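Salicylate 5-hydroxylase, large oxygenase component (Ralstonia sp., PDB 7C8Z) hydroxylates salicylate at ring position 5 to give gentisate, as the iron- and [2Fe-2S]-containing large oxygenase component of a multicomponent enzyme. Local coordinates at residues A179-A184 and T203-F208; A184-F189 and E194-F199; K232-N237 and F352-T357; F359-D364 and Q370-Q375. All blocks are in the same frame, centred on the assembly; numbering follows the deposited sequence.

Contact 1: A179-A184 and T203-F208; sequences AARGGA and TILHYF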
loop_
_atom_site.group_PDB
_atom_site.type_symbol
_atom_site.label_atom_id
_atom_site.label_comp_id
_atom_site.label_asym_id
_atom_site.label_seq_id
_atom_site.Cartn_x
_atom_site.Cartn_y
_atom_site.Cartn_z
ATOM N N ALA A 179 33.472 16.832 -2.737
ATOM C CA ALA A 179 33.852 17.962 -3.580
ATOM C C ALA A 179 32.833 19.074 -3.370
ATOM O O ALA A 179 31.658 18.921 -3.723
ATOM C CB ALA A 179 33.923 17.558 -5.052
ATOM N N ALA A 180 33.271 20.177 -2.780
ATOM C CA ALA A 180 32.427 21.342 -2.568
ATOM C C ALA A 180 32.932 22.506 -3.411
ATOM O O ALA A 180 34.140 22.738 -3.508
ATOM C CB ALA A 180 32.386 21.736 -1.089
ATOM N N ARG A 181 31.999 23.223 -4.032
ATOM C CA ARG A 181 32.347 24.346 -4.893
ATOM C C ARG A 181 31.137 25.256 -5.033
ATOM O O ARG A 181 30.023 24.776 -5.263
ATOM C CB ARG A 181 32.815 23.879 -6.273
ATOM C CG ARG A 181 33.243 25.032 -7.172
ATOM C CD ARG A 181 33.612 24.569 -8.568
ATOM N NE ARG A 181 34.106 25.673 -9.388
ATOM C CZ ARG A 181 35.374 25.815 -9.765
ATOM N NH1 ARG A 181 36.279 24.921 -9.391
ATOM N NH2 ARG A 181 35.738 26.848 -10.514
ATOM N N GLY A 182 31.356 26.558 -4.866
ATOM C CA GLY A 182 30.316 27.547 -5.075
ATOM C C GLY A 182 29.130 27.432 -4.139
ATOM O O GLY A 182 28.107 28.092 -4.345
ATOM N N GLY A 183 29.246 26.593 -3.114
ATOM C CA GLY A 183 28.154 26.344 -2.202
ATOM C C GLY A 183 27.466 25.013 -2.396
ATOM O O GLY A 183 26.667 24.617 -1.540
ATOM N N ALA A 184 27.740 24.320 -3.495
ATOM C CA ALA A 184 27.165 23.008 -3.743
ATOM C C ALA A 184 28.157 21.931 -3.322
ATOM O O ALA A 184 29.375 22.117 -3.399
ATOM C CB ALA A 184 26.795 22.843 -5.218
ATOM N N THR A 203 32.978 23.718 -20.165
ATOM C CA THR A 203 31.768 24.401 -20.608
ATOM C C THR A 203 30.665 24.306 -19.565
ATOM O O THR A 203 30.036 25.312 -19.219
ATOM C CB THR A 203 31.282 23.809 -21.932
ATOM O OG1 THR A 203 32.354 23.779 -22.885
ATOM C CG2 THR A 203 30.119 24.624 -22.485
ATOM N N ILE A 204 30.415 23.101 -19.053
ATOM C CA ILE A 204 29.380 22.927 -18.045
ATOM C C ILE A 204 29.804 23.512 -16.703
ATOM O O ILE A 204 28.961 24.018 -15.948
ATOM C CB ILE A 204 28.988 21.440 -17.969
ATOM C CG1 ILE A 204 28.151 21.103 -19.195
ATOM C CG2 ILE A 204 28.195 21.134 -16.716
ATOM C CD1 ILE A 204 28.245 19.698 -19.625
ATOM N N LEU A 205 31.100 23.479 -16.378
ATOM C CA LEU A 205 31.523 24.119 -15.136
ATOM C C LEU A 205 31.335 25.630 -15.207
ATOM O O LEU A 205 31.116 26.270 -14.169
ATOM C CB LEU A 205 32.972 23.764 -14.794
ATOM C CG LEU A 205 33.392 24.349 -13.440
ATOM C CD1 LEU A 205 33.268 23.311 -12.337
ATOM C CD2 LEU A 205 34.799 24.933 -13.473
ATOM N N HIS A 206 31.377 26.214 -16.412
ATOM C CA HIS A 206 31.076 27.634 -16.516
ATOM C C HIS A 206 29.658 27.937 -16.032
ATOM O O HIS A 206 29.442 28.892 -15.281
ATOM C CB HIS A 206 31.242 28.118 -17.947
ATOM C CG HIS A 206 30.570 29.435 -18.198
ATOM N ND1 HIS A 206 31.123 30.636 -17.812
ATOM C CD2 HIS A 206 29.374 29.736 -18.760
ATOM C CE1 HIS A 206 30.309 31.623 -18.144
ATOM N NE2 HIS A 206 29.239 31.105 -18.720
ATOM N N TYR A 207 28.679 27.121 -16.425
ATOM C CA TYR A 207 27.307 27.393 -16.008
ATOM C C TYR A 207 27.069 26.995 -14.554
ATOM O O TYR A 207 26.321 27.676 -13.831
ATOM C CB TYR A 207 26.342 26.690 -16.961
ATOM C CG TYR A 207 26.468 27.243 -18.362
ATOM C CD1 TYR A 207 25.924 28.477 -18.691
ATOM C CD2 TYR A 207 27.173 26.557 -19.342
ATOM C CE1 TYR A 207 26.055 28.998 -19.961
ATOM C CE2 TYR A 207 27.309 27.071 -20.616
ATOM C CZ TYR A 207 26.748 28.293 -20.919
ATOM O OH TYR A 207 26.879 28.812 -22.188
ATOM N N PHE A 208 27.697 25.900 -14.113
ATOM C CA PHE A 208 27.696 25.546 -12.697
ATOM C C PHE A 208 28.126 26.734 -11.847
ATOM O O PHE A 208 27.416 27.145 -10.924
ATOM C CB PHE A 208 28.616 24.346 -12.452
ATOM C CG PHE A 208 28.642 23.877 -11.014
ATOM C CD1 PHE A 208 29.402 24.539 -10.057
ATOM C CD2 PHE A 208 27.909 22.767 -10.622
ATOM C CE1 PHE A 208 29.421 24.109 -8.738
ATOM C CE2 PHE A 208 27.927 22.330 -9.308
ATOM C CZ PHE A 208 28.685 23.002 -8.365
#
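Leu205 lies against one face of the Arg181 guanidinium, its CD2 displaced toward the rim and 3.6 Å from NH2, while the Phe208 ring receives Arg181 O at its edge, in plane. That carbonyl oxygen is 3.6 Å from Phe208 CE1. Ala184 CB comes obliquely to the same ring, 3.7 Å from Phe208 CZ.

The arginine reaches the helix because its chain is extended from CG to NE, with chi1 at -178°, and it crosses the Leu205 side chain at about a right angle. Leu205 uses both methyls: CD1 packs where the chain meets the guanidinium, 3.9 Å from Arg181 NE, and CD2 lies over its outer part. The charge itself is met by a salt bridge from NE to Asp209, one residue beyond the 203-208 segment.

Arg181 and Ala184 are brought together by a type I' turn, in which Ala184 N donates to Arg181 O at 2.9 Å and Arg181 N donates to Ala184 O. Gly182 and Gly183 occupy its two corners, both at positive phi. The arrangement is that of a two-residue beta hairpin, here joining strands 175-181 and 184-188 of the Rieske-family region, packed against helix 196-211.

Contact 2: A184-F189 and E194-F199; sequences AVFASF and EPFEEF
Phe186 and Phe196 meet as an oblique aromatic pair. Their centroids are 4.7 Å apart and their planes are inclined at 48°, and only the CE1-CZ bond of Phe196 comes down over the Phe186 face. The two side chains cross at about a right angle, and CE1 sits toward the rim of that face rather than over its centre.

In apolar terms, Phe196 CE1 is 3.5 Å from Phe186 CG, and Phe196 CZ is 3.7 Å from Phe186 CE1, so a whole C-C side of one ring bears on the other. The first torsions differ: in Phe186 CG stands anti to the carbonyl carbon (chi1 -70°), with the ring on the helix side of the strand, whereas in Phe196 it stands anti to the backbone N (chi1 -177°), which carries that ring from the first turn of its helix toward the strand.

The two segments share no hydrogen bond; Glu194 O is bonded to Trp68 NE1, of the ring that packs on both phenylalanines. Within the helix segment, Phe199 N donates to Pro195 O at 2.7 Å, with Pro195 at the N-cap position. On the strand, Phe186 is paired through its backbone with Ala179 of the adjacent strand.

Other rings enlarge the pair into an aromatic cluster: Trp68 and Phe208 each meet Phe196 edge-to-face, and Trp68 also touches Phe186. The whole is a buried hydrophobic core between the antiparallel sheet of the Rieske-family region and the start of helix 196-211.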
loop_
_atom_site.group_PDB
_atom_site.type_symbol
_atom_site.label_atom_id
_atom_site.label_comp_id
_atom_site.label_asym_id
_atom_site.label_seq_id
_atom_site.Cartn_x
_atom_site.Cartn_y
_atom_site.Cartn_z
ATOM N N ALA A 184 27.740 24.320 -3.495
ATOM C CA ALA A 184 27.165 23.008 -3.743
ATOM C C ALA A 184 28.157 21.931 -3.322
ATOM O O ALA A 184 29.375 22.117 -3.399
ATOM C CB ALA A 184 26.795 22.843 -5.218
ATOM N N VAL A 185 27.623 20.791 -2.890
ATOM C CA VAL A 185 28.420 19.707 -2.329
ATOM C C VAL A 185 28.029 18.418 -3.036
ATOM O O VAL A 185 26.861 18.001 -2.976
ATOM C CB VAL A 185 28.221 19.569 -0.810
ATOM C CG1 VAL A 185 29.181 18.544 -0.241
ATOM C CG2 VAL A 185 28.411 20.911 -0.119
ATOM N N PHE A 186 29.002 17.802 -3.703
ATOM C CA PHE A 186 28.913 16.484 -4.307
ATOM C C PHE A 186 29.801 15.524 -3.530
ATOM O O PHE A 186 30.710 15.934 -2.803
ATOM C CB PHE A 186 29.360 16.514 -5.777
ATOM C CG PHE A 186 28.406 17.225 -6.690
ATOM C CD1 PHE A 186 28.198 18.588 -6.571
ATOM C CD2 PHE A 186 27.720 16.530 -7.671
ATOM C CE1 PHE A 186 27.319 19.239 -7.403
ATOM C CE2 PHE A 186 26.843 17.178 -8.508
ATOM C CZ PHE A 186 26.640 18.534 -8.373
ATOM N N ALA A 187 29.564 14.233 -3.728
ATOM C CA ALA A 187 30.357 13.213 -3.062
ATOM C C ALA A 187 30.471 12.010 -3.983
ATOM O O ALA A 187 29.786 11.915 -5.006
ATOM C CB ALA A 187 29.749 12.819 -1.710
ATOM N N SER A 188 31.347 11.084 -3.606
ATOM C CA SER A 188 31.552 9.898 -4.420
ATOM C C SER A 188 32.117 8.776 -3.566
ATOM O O SER A 188 33.028 8.998 -2.762
ATOM C CB SER A 188 32.499 10.201 -5.589
ATOM O OG SER A 188 32.838 9.026 -6.304
ATOM N N PHE A 189 31.569 7.573 -3.754
ATOM C CA PHE A 189 32.158 6.397 -3.125
ATOM C C PHE A 189 33.508 6.085 -3.747
ATOM O O PHE A 189 34.465 5.742 -3.042
ATOM C CB PHE A 189 31.226 5.191 -3.264
ATOM C CG PHE A 189 30.026 5.234 -2.364
ATOM C CD1 PHE A 189 30.133 4.879 -1.031
ATOM C CD2 PHE A 189 28.786 5.605 -2.858
ATOM C CE1 PHE A 189 29.034 4.904 -0.203
ATOM C CE2 PHE A 189 27.678 5.637 -2.035
ATOM C CZ PHE A 189 27.804 5.287 -0.703
ATOM N N GLU A 194 37.828 11.129 -11.088
ATOM C CA GLU A 194 38.368 12.358 -11.653
ATOM C C GLU A 194 37.955 13.535 -10.778
ATOM O O GLU A 194 36.914 13.471 -10.111
ATOM C CB GLU A 194 37.862 12.544 -13.083
ATOM C CG GLU A 194 36.356 12.347 -13.206
ATOM C CD GLU A 194 35.910 12.028 -14.618
ATOM O OE1 GLU A 194 36.327 12.748 -15.553
ATOM O OE2 GLU A 194 35.135 11.059 -14.789
ATOM N N PRO A 195 38.753 14.599 -10.710
ATOM C CA PRO A 195 38.331 15.785 -9.957
ATOM C C PRO A 195 37.007 16.334 -10.471
ATOM O O PRO A 195 36.616 16.124 -11.622
ATOM C CB PRO A 195 39.475 16.781 -10.182
ATOM C CG PRO A 195 40.653 15.936 -10.521
ATOM C CD PRO A 195 40.125 14.722 -11.228
ATOM N N PHE A 196 36.312 17.045 -9.580
ATOM C CA PHE A 196 34.984 17.567 -9.895
ATOM C C PHE A 196 35.011 18.453 -11.135
ATOM O O PHE A 196 34.119 18.367 -11.993
ATOM C CB PHE A 196 34.443 18.335 -8.688
ATOM C CG PHE A 196 33.051 18.854 -8.872
ATOM C CD1 PHE A 196 31.964 17.994 -8.844
ATOM C CD2 PHE A 196 32.823 20.208 -9.060
ATOM C CE1 PHE A 196 30.677 18.476 -9.006
ATOM C CE2 PHE A 196 31.537 20.696 -9.225
ATOM C CZ PHE A 196 30.464 19.829 -9.199
ATOM N N GLU A 197 36.029 19.310 -11.245
ATOM C CA GLU A 197 36.137 20.220 -12.381
ATOM C C GLU A 197 36.301 19.451 -13.689
ATOM O O GLU A 197 35.630 19.746 -14.685
ATOM C CB GLU A 197 37.299 21.188 -12.160
ATOM C CG GLU A 197 37.123 22.098 -10.943
ATOM C CD GLU A 197 37.464 21.406 -9.625
ATOM O OE1 GLU A 197 38.144 20.358 -9.664
ATOM O OE2 GLU A 197 37.040 21.903 -8.555
ATOM N N GLU A 198 37.188 18.453 -13.702
ATOM C CA GLU A 198 37.338 17.623 -14.894
ATOM C C GLU A 198 36.124 16.730 -15.108
ATOM O O GLU A 198 35.835 16.341 -16.245
ATOM C CB GLU A 198 38.607 16.779 -14.789
ATOM C CG GLU A 198 39.893 17.585 -14.867
ATOM C CD GLU A 198 41.117 16.758 -14.538
ATOM O OE1 GLU A 198 42.060 17.307 -13.932
ATOM O OE2 GLU A 198 41.133 15.558 -14.886
ATOM N N PHE A 199 35.408 16.393 -14.034
ATOM C CA PHE A 199 34.167 15.643 -14.182
ATOM C C PHE A 199 33.140 16.454 -14.957
ATOM O O PHE A 199 32.431 15.916 -15.816
ATOM C CB PHE A 199 33.622 15.252 -12.806
ATOM C CG PHE A 199 32.384 14.394 -12.854
ATOM C CD1 PHE A 199 32.440 13.093 -13.330
ATOM C CD2 PHE A 199 31.165 14.882 -12.401
ATOM C CE1 PHE A 199 31.303 12.298 -13.366
ATOM C CE2 PHE A 199 30.026 14.090 -12.433
ATOM C CZ PHE A 199 30.098 12.798 -12.918
#

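Contact 3: K232-N237 and F352-T357; sequences KLMQEN and FDFVWT
A Met-aromatic contact joins helix 232-238 to strand 352-361 within the catalytic domain, close to the mononuclear iron site. Met234 carries the helix side alone, and Phe352 and Phe354, two residues apart on one side of the strand, receive it.

The methyl CE of Met234 lies over one face of the Phe354 ring, 3.9 Å from the centroid and 22° off the normal, which meets the criterion for a CH-pi contact. The sulfur is more oblique: SD is 4.3 Å from the Phe354 centroid, at 36° from the normal. Met234 CG completes the approach, 3.5 Å from Phe354 CE1. Bends at chi2 (42°) and chi3 fold the methionine chain so that CG, SD and CE all reach the same ring. Nearer the helix backbone, Met234 CB packs obliquely on the Phe352 ring, 3.6 Å from CZ; the methyl CE also touches Phe352, 3.8 Å from its CZ.

The Met234 side chain is about 5 Å from that of Asp389, an iron ligand, and about 8 Å from the iron itself. Asn237 on the same helix donates a weak hydrogen bond to Asp389. Around the methionine, Ile393 of helix 387-402 and Ile227 of strand 217-227 add further apolar contacts, while Ile344 of strand 338-346 packs against Phe354.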
loop_
_atom_site.group_PDB
_atom_site.type_symbol
_atom_site.label_atom_id
_atom_site.label_comp_id
_atom_site.label_asym_id
_atom_site.label_seq_id
_atom_site.Cartn_x
_atom_site.Cartn_y
_atom_site.Cartn_z
ATOM N N LYS A 232 16.102 7.677 -15.389
ATOM C CA LYS A 232 16.659 8.255 -16.611
ATOM C C LYS A 232 15.682 9.223 -17.267
ATOM O O LYS A 232 16.091 10.250 -17.826
ATOM C CB LYS A 232 17.048 7.141 -17.580
ATOM C CG LYS A 232 18.183 6.265 -17.080
ATOM C CD LYS A 232 18.780 5.427 -18.199
ATOM C CE LYS A 232 17.830 4.320 -18.623
ATOM N NZ LYS A 232 17.789 3.191 -17.649
ATOM N N LEU A 233 14.380 8.924 -17.181
ATOM C CA LEU A 233 13.374 9.783 -17.798
ATOM C C LEU A 233 13.442 11.210 -17.271
ATOM O O LEU A 233 13.068 12.150 -17.981
ATOM C CB LEU A 233 11.980 9.209 -17.566
ATOM C CG LEU A 233 11.623 8.010 -18.433
ATOM C CD1 LEU A 233 10.246 7.489 -18.058
ATOM C CD2 LEU A 233 11.684 8.386 -19.897
ATOM N N MET A 234 13.922 11.402 -16.040
ATOM C CA MET A 234 14.068 12.760 -15.532
ATOM C C MET A 234 15.228 13.470 -16.214
ATOM O O MET A 234 15.091 14.612 -16.670
ATOM C CB MET A 234 14.257 12.747 -14.015
ATOM C CG MET A 234 14.351 14.136 -13.396
ATOM S SD MET A 234 13.153 15.298 -14.081
ATOM C CE MET A 234 11.668 14.883 -13.167
ATOM N N GLN A 235 16.374 12.793 -16.319
ATOM C CA GLN A 235 17.501 13.365 -17.050
ATOM C C GLN A 235 17.098 13.716 -18.474
ATOM O O GLN A 235 17.267 14.860 -18.919
ATOM C CB GLN A 235 18.682 12.394 -17.027
ATOM C CG GLN A 235 19.410 12.373 -15.690
ATOM C CD GLN A 235 20.273 13.608 -15.482
ATOM O OE1 GLN A 235 20.536 14.362 -16.421
ATOM N NE2 GLN A 235 20.715 13.824 -14.244
ATOM N N GLU A 236 16.523 12.746 -19.189
ATOM C CA GLU A 236 15.964 13.009 -20.509
ATOM C C GLU A 236 15.113 14.268 -20.504
ATOM O O GLU A 236 15.264 15.138 -21.370
ATOM C CB GLU A 236 15.115 11.823 -20.966
ATOM C CG GLU A 236 15.875 10.557 -21.258
ATOM C CD GLU A 236 14.969 9.468 -21.789
ATOM O OE1 GLU A 236 13.872 9.793 -22.291
ATOM O OE2 GLU A 236 15.347 8.284 -21.701
ATOM N N ASN A 237 14.240 14.402 -19.500
ATOM C CA ASN A 237 13.277 15.497 -19.520
ATOM C C ASN A 237 13.975 16.848 -19.471
ATOM O O ASN A 237 13.493 17.815 -20.071
ATOM C CB ASN A 237 12.289 15.354 -18.359
ATOM C CG ASN A 237 11.129 16.327 -18.459
ATOM O OD1 ASN A 237 10.158 16.082 -19.173
ATOM N ND2 ASN A 237 11.225 17.437 -17.744
ATOM N N PHE A 352 11.349 6.907 -8.808
ATOM C CA PHE A 352 12.423 7.702 -8.232
ATOM C C PHE A 352 11.821 8.837 -7.421
ATOM O O PHE A 352 10.764 9.374 -7.765
ATOM C CB PHE A 352 13.381 8.251 -9.302
ATOM C CG PHE A 352 12.795 9.342 -10.166
ATOM C CD1 PHE A 352 12.105 9.031 -11.332
ATOM C CD2 PHE A 352 12.960 10.682 -9.830
ATOM C CE1 PHE A 352 11.578 10.031 -12.136
ATOM C CE2 PHE A 352 12.436 11.686 -10.626
ATOM C CZ PHE A 352 11.743 11.360 -11.781
ATOM N N ASP A 353 12.507 9.190 -6.338
ATOM C CA ASP A 353 12.173 10.366 -5.554
ATOM C C ASP A 353 12.901 11.582 -6.116
ATOM O O ASP A 353 13.998 11.478 -6.676
ATOM C CB ASP A 353 12.543 10.163 -4.083
ATOM C CG ASP A 353 11.644 9.148 -3.380
ATOM O OD1 ASP A 353 10.581 8.781 -3.931
ATOM O OD2 ASP A 353 12.002 8.720 -2.262
ATOM N N PHE A 354 12.279 12.742 -5.953
ATOM C CA PHE A 354 12.737 13.976 -6.578
ATOM C C PHE A 354 12.610 15.072 -5.534
ATOM O O PHE A 354 11.493 15.407 -5.114
ATOM C CB PHE A 354 11.917 14.302 -7.823
ATOM C CG PHE A 354 12.650 15.126 -8.846
ATOM C CD1 PHE A 354 13.944 14.802 -9.226
ATOM C CD2 PHE A 354 12.030 16.210 -9.446
ATOM C CE1 PHE A 354 14.613 15.555 -10.176
ATOM C CE2 PHE A 354 12.691 16.965 -10.394
ATOM C CZ PHE A 354 13.985 16.634 -10.765
ATOM N N VAL A 355 13.747 15.610 -5.107
ATOM C CA VAL A 355 13.796 16.577 -4.019
ATOM C C VAL A 355 14.242 17.920 -4.573
ATOM O O VAL A 355 15.371 18.057 -5.057
ATOM C CB VAL A 355 14.731 16.111 -2.897
ATOM C CG1 VAL A 355 14.753 17.137 -1.773
ATOM C CG2 VAL A 355 14.288 14.747 -2.393
ATOM N N TRP A 356 13.359 18.909 -4.499
ATOM C CA TRP A 356 13.662 20.271 -4.905
ATOM C C TRP A 356 14.141 21.035 -3.680
ATOM O O TRP A 356 13.410 21.145 -2.690
ATOM C CB TRP A 356 12.432 20.964 -5.492
ATOM C CG TRP A 356 11.693 20.222 -6.578
ATOM C CD1 TRP A 356 11.145 18.972 -6.503
ATOM C CD2 TRP A 356 11.385 20.715 -7.888
ATOM N NE1 TRP A 356 10.530 18.651 -7.690
ATOM C CE2 TRP A 356 10.665 19.704 -8.558
ATOM C CE3 TRP A 356 11.657 21.910 -8.562
ATOM C CZ2 TRP A 356 10.219 19.851 -9.870
ATOM C CZ3 TRP A 356 11.208 22.054 -9.863
ATOM C CH2 TRP A 356 10.500 21.030 -10.502
ATOM N N THR A 357 15.368 21.543 -3.740
ATOM C CA THR A 357 15.899 22.486 -2.759
ATOM C C THR A 357 15.896 23.853 -3.432
ATOM O O THR A 357 16.723 24.125 -4.311
ATOM C CB THR A 357 17.304 22.093 -2.312
ATOM O OG1 THR A 357 17.347 20.688 -2.037
ATOM C CG2 THR A 357 17.701 22.866 -1.065
#

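Contact 4: F359-D364 and Q370-Q375; sequences FGFEDD and QRRLIQ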
loop_
_atom_site.group_PDB
_atom_site.type_symbol
_atom_site.label_atom_id
_atom_site.label_comp_id
_atom_site.label_asym_id
_atom_site.label_seq_id
_atom_site.Cartn_x
_atom_site.Cartn_y
_atom_site.Cartn_z
ATOM N N PHE A 359 16.529 27.792 -3.292
ATOM C CA PHE A 359 17.399 28.654 -2.502
ATOM C C PHE A 359 17.515 30.029 -3.143
ATOM O O PHE A 359 17.210 30.221 -4.321
ATOM C CB PHE A 359 18.799 28.043 -2.323
ATOM C CG PHE A 359 19.526 27.783 -3.617
ATOM C CD1 PHE A 359 19.292 26.623 -4.342
ATOM C CD2 PHE A 359 20.459 28.688 -4.099
ATOM C CE1 PHE A 359 19.964 26.379 -5.522
ATOM C CE2 PHE A 359 21.135 28.450 -5.280
ATOM C CZ PHE A 359 20.889 27.292 -5.989
ATOM N N GLY A 360 17.948 30.988 -2.329
ATOM C CA GLY A 360 18.286 32.322 -2.780
ATOM C C GLY A 360 19.692 32.672 -2.343
ATOM O O GLY A 360 20.434 31.792 -1.893
ATOM N N PHE A 361 20.081 33.936 -2.472
ATOM C CA PHE A 361 21.417 34.381 -2.109
ATOM C C PHE A 361 21.353 35.284 -0.886
ATOM O O PHE A 361 20.316 35.882 -0.582
ATOM C CB PHE A 361 22.086 35.113 -3.276
ATOM C CG PHE A 361 22.011 34.366 -4.574
ATOM C CD1 PHE A 361 22.920 33.360 -4.861
ATOM C CD2 PHE A 361 21.022 34.655 -5.497
ATOM C CE1 PHE A 361 22.851 32.664 -6.044
ATOM C CE2 PHE A 361 20.948 33.962 -6.687
ATOM C CZ PHE A 361 21.863 32.965 -6.961
ATOM N N GLU A 362 22.482 35.368 -0.178
ATOM C CA GLU A 362 22.521 36.150 1.054
ATOM C C GLU A 362 22.249 37.628 0.803
ATOM O O GLU A 362 21.640 38.292 1.649
ATOM C CB GLU A 362 23.863 35.953 1.766
ATOM C CG GLU A 362 23.762 35.982 3.295
ATOM C CD GLU A 362 23.285 34.660 3.888
ATOM O OE1 GLU A 362 22.078 34.544 4.198
ATOM O OE2 GLU A 362 24.116 33.740 4.052
ATOM N N ASP A 363 22.708 38.170 -0.330
ATOM C CA ASP A 363 22.494 39.586 -0.618
ATOM C C ASP A 363 21.063 39.905 -1.019
ATOM O O ASP A 363 20.779 41.057 -1.376
ATOM C CB ASP A 363 23.455 40.071 -1.706
ATOM C CG ASP A 363 23.465 39.181 -2.932
ATOM O OD1 ASP A 363 22.382 38.913 -3.495
ATOM O OD2 ASP A 363 24.570 38.766 -3.344
ATOM N N ASP A 364 20.163 38.928 -0.981
ATOM C CA ASP A 364 18.788 39.177 -1.371
ATOM C C ASP A 364 18.076 39.922 -0.267
ATOM O O ASP A 364 18.078 39.505 0.896
ATOM C CB ASP A 364 18.034 37.885 -1.672
ATOM C CG ASP A 364 18.389 37.316 -3.021
ATOM O OD1 ASP A 364 18.588 38.106 -3.968
ATOM O OD2 ASP A 364 18.481 36.080 -3.129
ATOM N N GLN A 370 10.820 37.497 -1.581
ATOM C CA GLN A 370 9.417 37.171 -1.826
ATOM C C GLN A 370 9.206 36.890 -3.317
ATOM O O GLN A 370 8.360 36.072 -3.698
ATOM C CB GLN A 370 8.465 38.299 -1.401
ATOM C CG GLN A 370 8.447 38.413 0.106
ATOM C CD GLN A 370 7.729 39.618 0.715
ATOM O OE1 GLN A 370 8.141 40.823 0.584
ATOM N NE2 GLN A 370 6.923 39.210 1.751
ATOM N N ARG A 371 9.959 37.588 -4.174
ATOM C CA ARG A 371 9.878 37.365 -5.615
ATOM C C ARG A 371 10.203 35.921 -5.971
ATOM O O ARG A 371 9.460 35.269 -6.720
ATOM C CB ARG A 371 10.834 38.314 -6.343
ATOM C CG ARG A 371 11.060 37.976 -7.815
ATOM C CD ARG A 371 11.173 39.221 -8.699
ATOM N NE ARG A 371 11.935 40.278 -8.042
ATOM C CZ ARG A 371 11.505 41.522 -7.877
ATOM N NH1 ARG A 371 10.311 41.885 -8.325
ATOM N NH2 ARG A 371 12.272 42.405 -7.253
ATOM N N ARG A 372 11.322 35.408 -5.457
ATOM C CA ARG A 372 11.652 34.010 -5.718
ATOM C C ARG A 372 10.556 33.094 -5.188
ATOM O O ARG A 372 10.151 32.136 -5.865
ATOM C CB ARG A 372 13.003 33.642 -5.100
ATOM C CG ARG A 372 14.147 34.590 -5.431
ATOM C CD ARG A 372 15.495 33.891 -5.297
ATOM N NE ARG A 372 16.605 34.837 -5.361
ATOM C CZ ARG A 372 17.167 35.263 -6.490
ATOM N NH1 ARG A 372 16.725 34.829 -7.661
ATOM N NH2 ARG A 372 18.173 36.126 -6.446
ATOM N N LEU A 373 10.044 33.388 -3.990
ATOM C CA LEU A 373 9.031 32.521 -3.394
ATOM C C LEU A 373 7.770 32.478 -4.246
ATOM O O LEU A 373 7.218 31.404 -4.506
ATOM C CB LEU A 373 8.707 32.986 -1.975
ATOM C CG LEU A 373 9.766 32.670 -0.918
ATOM C CD1 LEU A 373 9.334 33.234 0.421
ATOM C CD2 LEU A 373 10.025 31.171 -0.826
ATOM N N ILE A 374 7.305 33.640 -4.704
ATOM C CA ILE A 374 6.075 33.688 -5.483
ATOM C C ILE A 374 6.288 33.046 -6.848
ATOM O O ILE A 374 5.403 32.358 -7.369
ATOM C CB ILE A 374 5.562 35.136 -5.598
ATOM C CG1 ILE A 374 5.162 35.664 -4.216
ATOM C CG2 ILE A 374 4.376 35.212 -6.555
ATOM C CD1 ILE A 374 4.257 36.894 -4.242
ATOM N N GLN A 375 7.469 33.231 -7.441
ATOM C CA GLN A 375 7.709 32.606 -8.733
ATOM C C GLN A 375 7.888 31.096 -8.622
ATOM O O GLN A 375 7.723 30.393 -9.625
ATOM C CB GLN A 375 8.930 33.236 -9.403
ATOM C CG GLN A 375 8.685 34.639 -9.923
ATOM C CD GLN A 375 9.902 35.220 -10.598
ATOM O OE1 GLN A 375 10.139 36.427 -10.552
ATOM N NE2 GLN A 375 10.685 34.361 -11.237
#
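Arg372 grips Asp364 side-on in a salt bridge that spans the type I beta turn Phe361-Asp364, which links strand 352-361 to helix 366-375 within the catalytic domain. NE donates to Asp364 OD2 at 3.2 Å, with an N-H...O angle of 157° and the oxygen in the guanidinium plane. NH2 donates to Asp364 OD1, also at 3.2 Å, and adds a weak bond to OD2. NE meets OD2 from above the carboxylate plane, whereas NH2 meets OD1 on its syn side, somewhat tilted.

The turn is closed by Asp364 N to Phe361 O at 3.1 Å, and Asp364 OD2 returns to accept from Phe361 N at 2.8 Å. That N-H and Arg372 NE reach OD2 from opposite faces of the carboxylate. Beyond the pair, Arg372 NH1 has partners in Asn337 O and Glu313.

Packing follows the extended arginine chain over the strand: the axes of strand 359-361 and helix 370-375 approach to 9.3 Å and run nearly antiparallel, at 158°. Gly360 CA lies 4.0 Å from Arg372 NE. Phe361 sets its ring edge over one face of the guanidinium, planes 82° apart, with CE2 above that face, NH2 near the ring plane and Phe361 CD2 3.3 Å from Arg372 NH2.

In the fold
Contacts 1 and 2 form one unit: contact 2 is nested within the loop closed by contact 1, they share Ala184 and helix 196-211, and their centres are 9 Å apart. Phe208 CE2 lies 3.6 Å from Phe196 CZ and 3.7 Å from Phe186 CE1, making their aromatic cores continuous. Contacts 3 and 4 occupy successive parts of strand 352-361, centres 23 Å apart, both inside the catalytic-domain range. Contact 3 is near the mononuclear iron, the Met234 side chain about 8 Å from it, whereas the other three lie away from the annotated sites. The two pairs do not touch: nearest atoms are about 9 Å from contact 3 and about 7 Å from contact 4, for contacts 1 and 2 alike.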